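PDB 5I62: potential RNA-dependent RNA polymerase from Human picobirnavirus, which catalyses RNA-templated synthesis of RNA from ribonucleoside triphosphates, probably serving both transcription and genome replication of this double-stranded RNA virus. Local coordinates for residues Gly143-Ser148 / Arg176-Ala181; Val202-Pro207 / Ile304-Asn309. All blocks are in the same frame, centred on the assembly; numbering follows the deposited sequence.

Contact 1 of 2, residues Gly143-Ser148 / Arg176-Ala181; sequences GSPYFS and REWSGA
S144 opens a cis-proline loop that lies against the start of strand 176-189, in a region that, preceding the first palm strand in the chain, probably belongs to the fingers of the right-hand polymerase fold. Its CB presses on the carbonyl oxygen of A181, with 3.2 Å between S144 CB and A181 O. A water bridges this junction, accepting from S144 N at 2.8 Å and donating to A181 O. The hydroxyl, anti to the backbone N, passes beside G180 and is bonded to Y11 O of helix 5-11. The cis peptide bond follows, and P145 meets the indole of W178 in a CH-pi contact. P145 CG stands 3.4 Å from the centroid of the five-membered ring, only 11° off its normal, while P145 CB reaches the fused six-membered part. The same CG also lies over one face of the Y146 ring, displaced toward the rim, so this one carbon touches both rings. Y146 and W178 form an edge-to-face pair, the indole edge directed at the phenol face, with planes 73° apart. A second water ties the two rings together: it lies in the indole plane, accepts from W178 NE1 at 2.9 Å and is 2.6 Å from Y146 OH. This phenol oxygen also sits over one face of the R176 guanidinium, 3.8 Å from NE, whereas R176 NH1 is hydrogen-bonded to N174 O. K156 of helix 150-157 adds a cation-pi contact to the Y146 ring. The loop closes on itself through the hydrogen bond from F147 N to G143 O, 2.6 Å long. Finally, S148 OG donates to Y146 O at 3.1 Å from well above the carbonyl plane, 71° out of it.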
# COMPACT_ATOMS: atom_id res chain seq x y z
N GLY A 143 -16.67 -1.97 8.95
CA GLY A 143 -17.40 -2.17 7.73
C GLY A 143 -18.80 -2.74 7.97
O GLY A 143 -19.44 -2.54 9.02
N SER A 144 -19.25 -3.48 6.98
CA SER A 144 -20.52 -4.19 7.00
C SER A 144 -20.54 -5.23 8.13
O SER A 144 -19.55 -5.93 8.33
CB SER A 144 -20.69 -4.83 5.61
OG SER A 144 -21.69 -5.79 5.56
N PRO A 145 -21.65 -5.33 8.90
CA PRO A 145 -22.88 -4.53 8.90
C PRO A 145 -22.94 -3.34 9.88
O PRO A 145 -23.78 -2.46 9.71
CB PRO A 145 -23.95 -5.54 9.31
CG PRO A 145 -23.24 -6.34 10.35
CD PRO A 145 -21.79 -6.49 9.81
N TYR A 146 -22.09 -3.33 10.90
CA TYR A 146 -22.24 -2.33 11.95
C TYR A 146 -21.60 -0.99 11.63
O TYR A 146 -22.04 0.02 12.17
CB TYR A 146 -21.65 -2.84 13.27
CG TYR A 146 -22.39 -4.05 13.80
CD1 TYR A 146 -23.72 -3.94 14.24
CD2 TYR A 146 -21.78 -5.29 13.85
CE1 TYR A 146 -24.41 -5.05 14.72
CE2 TYR A 146 -22.46 -6.41 14.31
CZ TYR A 146 -23.77 -6.28 14.75
OH TYR A 146 -24.43 -7.38 15.22
N PHE A 147 -20.59 -0.94 10.77
CA PHE A 147 -19.93 0.32 10.41
C PHE A 147 -19.55 1.13 11.66
O PHE A 147 -19.82 2.33 11.77
CB PHE A 147 -20.80 1.14 9.47
CG PHE A 147 -20.02 2.06 8.57
CD1 PHE A 147 -19.36 1.57 7.45
CD2 PHE A 147 -19.94 3.42 8.85
CE1 PHE A 147 -18.63 2.43 6.62
CE2 PHE A 147 -19.22 4.27 8.03
CZ PHE A 147 -18.57 3.78 6.91
N SER A 148 -18.92 0.45 12.62
CA SER A 148 -18.43 1.06 13.84
C SER A 148 -16.95 0.77 13.96
O SER A 148 -16.32 0.20 13.06
CB SER A 148 -19.17 0.53 15.08
OG SER A 148 -20.55 0.44 14.83
N ARG A 176 -26.43 -14.25 14.04
CA ARG A 176 -27.06 -13.44 13.02
C ARG A 176 -26.60 -13.90 11.63
O ARG A 176 -25.48 -14.36 11.47
CB ARG A 176 -26.69 -11.96 13.18
CG ARG A 176 -27.21 -11.29 14.44
CD ARG A 176 -26.27 -11.50 15.62
NE ARG A 176 -26.33 -10.38 16.56
CZ ARG A 176 -25.63 -10.32 17.69
NH1 ARG A 176 -24.81 -11.32 18.00
NH2 ARG A 176 -25.73 -9.26 18.49
N GLU A 177 -27.47 -13.75 10.64
CA GLU A 177 -27.06 -13.88 9.24
C GLU A 177 -27.21 -12.52 8.57
O GLU A 177 -28.32 -11.99 8.48
CB GLU A 177 -27.85 -14.93 8.46
CG GLU A 177 -27.49 -14.83 6.97
CD GLU A 177 -27.93 -16.01 6.12
OE1 GLU A 177 -28.27 -17.09 6.67
OE2 GLU A 177 -27.93 -15.84 4.89
N TRP A 178 -26.09 -11.97 8.12
CA TRP A 178 -26.07 -10.73 7.35
C TRP A 178 -25.67 -11.04 5.91
O TRP A 178 -25.16 -12.11 5.59
CB TRP A 178 -25.08 -9.72 7.93
CG TRP A 178 -25.27 -9.33 9.37
CD1 TRP A 178 -24.67 -9.88 10.47
CD2 TRP A 178 -26.11 -8.28 9.87
NE1 TRP A 178 -25.09 -9.24 11.62
CE2 TRP A 178 -25.97 -8.25 11.27
CE3 TRP A 178 -26.96 -7.35 9.26
CZ2 TRP A 178 -26.63 -7.33 12.07
CZ3 TRP A 178 -27.64 -6.44 10.06
CH2 TRP A 178 -27.47 -6.44 11.46
N SER A 179 -25.91 -10.08 5.03
CA SER A 179 -25.37 -10.13 3.68
C SER A 179 -24.20 -9.15 3.63
O SER A 179 -24.34 -8.00 4.05
CB SER A 179 -26.44 -9.79 2.64
OG SER A 179 -26.11 -10.33 1.36
N GLY A 180 -23.04 -9.61 3.15
CA GLY A 180 -21.83 -8.81 3.23
C GLY A 180 -21.63 -7.94 1.99
O GLY A 180 -21.93 -8.34 0.86
N ALA A 181 -21.09 -6.74 2.21
CA ALA A 181 -20.67 -5.88 1.12
C ALA A 181 -19.51 -5.02 1.57
O ALA A 181 -19.53 -4.46 2.68
CB ALA A 181 -21.83 -5.00 0.62
O HOH W 1 -17.85 -3.54 4.53
O HOH W 2 -23.72 -9.62 14.11

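Contact 2 of 2, residues Val202-Pro207 / Ile304-Asn309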
# COMPACT_ATOMS: atom_id res chain seq x y z
N VAL A 202 -9.52 4.17 -5.00
CA VAL A 202 -10.66 3.43 -4.49
C VAL A 202 -10.17 2.52 -3.37
O VAL A 202 -9.17 1.82 -3.52
CB VAL A 202 -11.33 2.62 -5.61
CG1 VAL A 202 -12.37 1.67 -5.03
CG2 VAL A 202 -11.96 3.54 -6.64
N VAL A 203 -10.87 2.56 -2.24
CA VAL A 203 -10.63 1.63 -1.14
C VAL A 203 -11.86 0.74 -1.00
O VAL A 203 -12.99 1.25 -0.95
CB VAL A 203 -10.35 2.36 0.19
CG1 VAL A 203 -10.10 1.34 1.31
CG2 VAL A 203 -9.16 3.28 0.04
N TRP A 204 -11.64 -0.57 -0.94
CA TRP A 204 -12.69 -1.53 -0.62
C TRP A 204 -12.65 -1.78 0.88
O TRP A 204 -11.79 -2.50 1.38
CB TRP A 204 -12.50 -2.83 -1.41
CG TRP A 204 -12.72 -2.70 -2.89
CD1 TRP A 204 -11.99 -1.95 -3.77
CD2 TRP A 204 -13.75 -3.32 -3.66
NE1 TRP A 204 -12.50 -2.08 -5.04
CE2 TRP A 204 -13.59 -2.91 -5.00
CE3 TRP A 204 -14.80 -4.19 -3.34
CZ2 TRP A 204 -14.44 -3.34 -6.02
CZ3 TRP A 204 -15.64 -4.62 -4.35
CH2 TRP A 204 -15.46 -4.18 -5.67
N MET A 205 -13.57 -1.16 1.62
CA MET A 205 -13.60 -1.28 3.08
C MET A 205 -14.39 -2.54 3.42
O MET A 205 -15.61 -2.57 3.26
CB MET A 205 -14.21 -0.03 3.72
CG MET A 205 -13.35 1.22 3.55
SD MET A 205 -14.26 2.69 4.10
CE MET A 205 -13.02 3.93 3.86
N PHE A 206 -13.70 -3.59 3.85
CA PHE A 206 -14.27 -4.93 3.96
C PHE A 206 -15.02 -5.10 5.27
O PHE A 206 -14.68 -4.47 6.27
CB PHE A 206 -13.17 -5.99 3.90
CG PHE A 206 -12.88 -6.49 2.51
CD1 PHE A 206 -12.61 -5.60 1.49
CD2 PHE A 206 -12.87 -7.84 2.24
CE1 PHE A 206 -12.33 -6.04 0.21
CE2 PHE A 206 -12.59 -8.30 0.95
CZ PHE A 206 -12.32 -7.39 -0.06
N PRO A 207 -16.03 -5.98 5.29
CA PRO A 207 -16.66 -6.37 6.56
C PRO A 207 -15.63 -6.97 7.50
O PRO A 207 -14.78 -7.76 7.09
CB PRO A 207 -17.70 -7.42 6.14
CG PRO A 207 -17.95 -7.17 4.68
CD PRO A 207 -16.60 -6.71 4.14
N ILE A 304 -16.74 -9.98 -3.70
CA ILE A 304 -17.65 -9.40 -2.69
C ILE A 304 -18.44 -8.26 -3.30
O ILE A 304 -17.89 -7.49 -4.11
CB ILE A 304 -16.85 -8.94 -1.45
CG1 ILE A 304 -17.78 -8.59 -0.27
CG2 ILE A 304 -15.92 -7.77 -1.80
CD1 ILE A 304 -17.03 -8.36 1.03
N PRO A 305 -19.74 -8.12 -3.00
CA PRO A 305 -20.49 -6.97 -3.52
C PRO A 305 -19.90 -5.67 -3.00
O PRO A 305 -19.17 -5.65 -2.01
CB PRO A 305 -21.92 -7.19 -2.99
CG PRO A 305 -21.99 -8.70 -2.74
CD PRO A 305 -20.62 -9.05 -2.25
N LEU A 306 -20.23 -4.57 -3.68
CA LEU A 306 -19.75 -3.24 -3.32
C LEU A 306 -20.92 -2.30 -3.05
O LEU A 306 -21.71 -2.02 -3.96
CB LEU A 306 -18.89 -2.64 -4.43
CG LEU A 306 -18.37 -1.23 -4.18
CD1 LEU A 306 -17.39 -1.18 -2.98
CD2 LEU A 306 -17.71 -0.70 -5.45
N ALA A 307 -21.01 -1.78 -1.82
CA ALA A 307 -21.97 -0.74 -1.47
C ALA A 307 -21.32 0.61 -1.75
O ALA A 307 -20.41 1.03 -1.04
CB ALA A 307 -22.40 -0.86 -0.01
N TYR A 308 -21.76 1.29 -2.81
CA TYR A 308 -21.11 2.52 -3.23
C TYR A 308 -21.96 3.76 -2.97
O TYR A 308 -21.47 4.88 -3.15
CB TYR A 308 -20.74 2.45 -4.72
CG TYR A 308 -21.91 2.19 -5.65
CD1 TYR A 308 -22.62 3.24 -6.21
CD2 TYR A 308 -22.29 0.89 -5.97
CE1 TYR A 308 -23.68 3.01 -7.06
CE2 TYR A 308 -23.36 0.64 -6.82
CZ TYR A 308 -24.05 1.71 -7.36
OH TYR A 308 -25.11 1.48 -8.20
N ASN A 309 -23.20 3.59 -2.52
CA ASN A 309 -24.05 4.69 -2.10
C ASN A 309 -25.10 4.12 -1.16
O ASN A 309 -25.25 2.91 -1.05
CB ASN A 309 -24.70 5.39 -3.31
CG ASN A 309 -25.32 6.75 -2.95
OD1 ASN A 309 -25.18 7.24 -1.83
ND2 ASN A 309 -26.01 7.35 -3.91
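The carbonyl oxygen of I304 is approached by two groups: H318 NE2 makes a hydrogen bond to it, and the W204 indole turns its edge to it, with CZ3 3.7 Å from I304 O and the oxygen near the ring plane. H318 also meets the W204 ring, with the planes at about 35°, and so touches both the carbonyl and the indole. Within the polymerase fold, W204 fills the junction between strands 199-205 and 306-309, which do not pair with each other but each bond to strand 176-189, the first antiparallel and the second parallel to it. L306 crosses the indole at about a right angle. Its CB abuts W204 CZ3 at 3.8 Å, and L306 CD1 lies over one face, 4.2 Å from the six-membered centroid, in a CH-pi contact. I304 runs past W204 in the opposite sense and sends its two branches to different partners. CG2 touches the far end of the phenyl ring, 4.0 Å from F206 CZ, and also nears W204 CE3. CG1 is anti to the backbone N (chi1 -169°), and beyond it CD1 meets P207 tip to tip, 3.5 Å from P207 CD. Y95 and Y96 of helix 89-97 also contact the indole. Across the two segments the chemistry is almost wholly apolar, which implies that they are joined by hydrophobic packing, while the I304 carbonyl takes its hydrogen bond from H318.

Overall arrangement
Contacts 1 and 2 follow one another along the chain and meet on one mixed sheet, their centres 11 Å apart. Strand 176-189 is common ground: its beginning receives the 143-148 loop, and farther on it pairs with strands 199-205 and 306-309. Two prolines of contact 2 close the interface. P207 CB lies 3.2 Å from S144 O, and P305 CD lies 3.5 Å from G180 O. Contact 1 is the more peripheral, its centre about 25 Å from the chain centre against about 17 Å for contact 2. Neither belongs to the separate antiparallel sheet of strands 257-261, 355-357, 360-363 and 390-392, which probably corresponds to the catalytic palm of such polymerases.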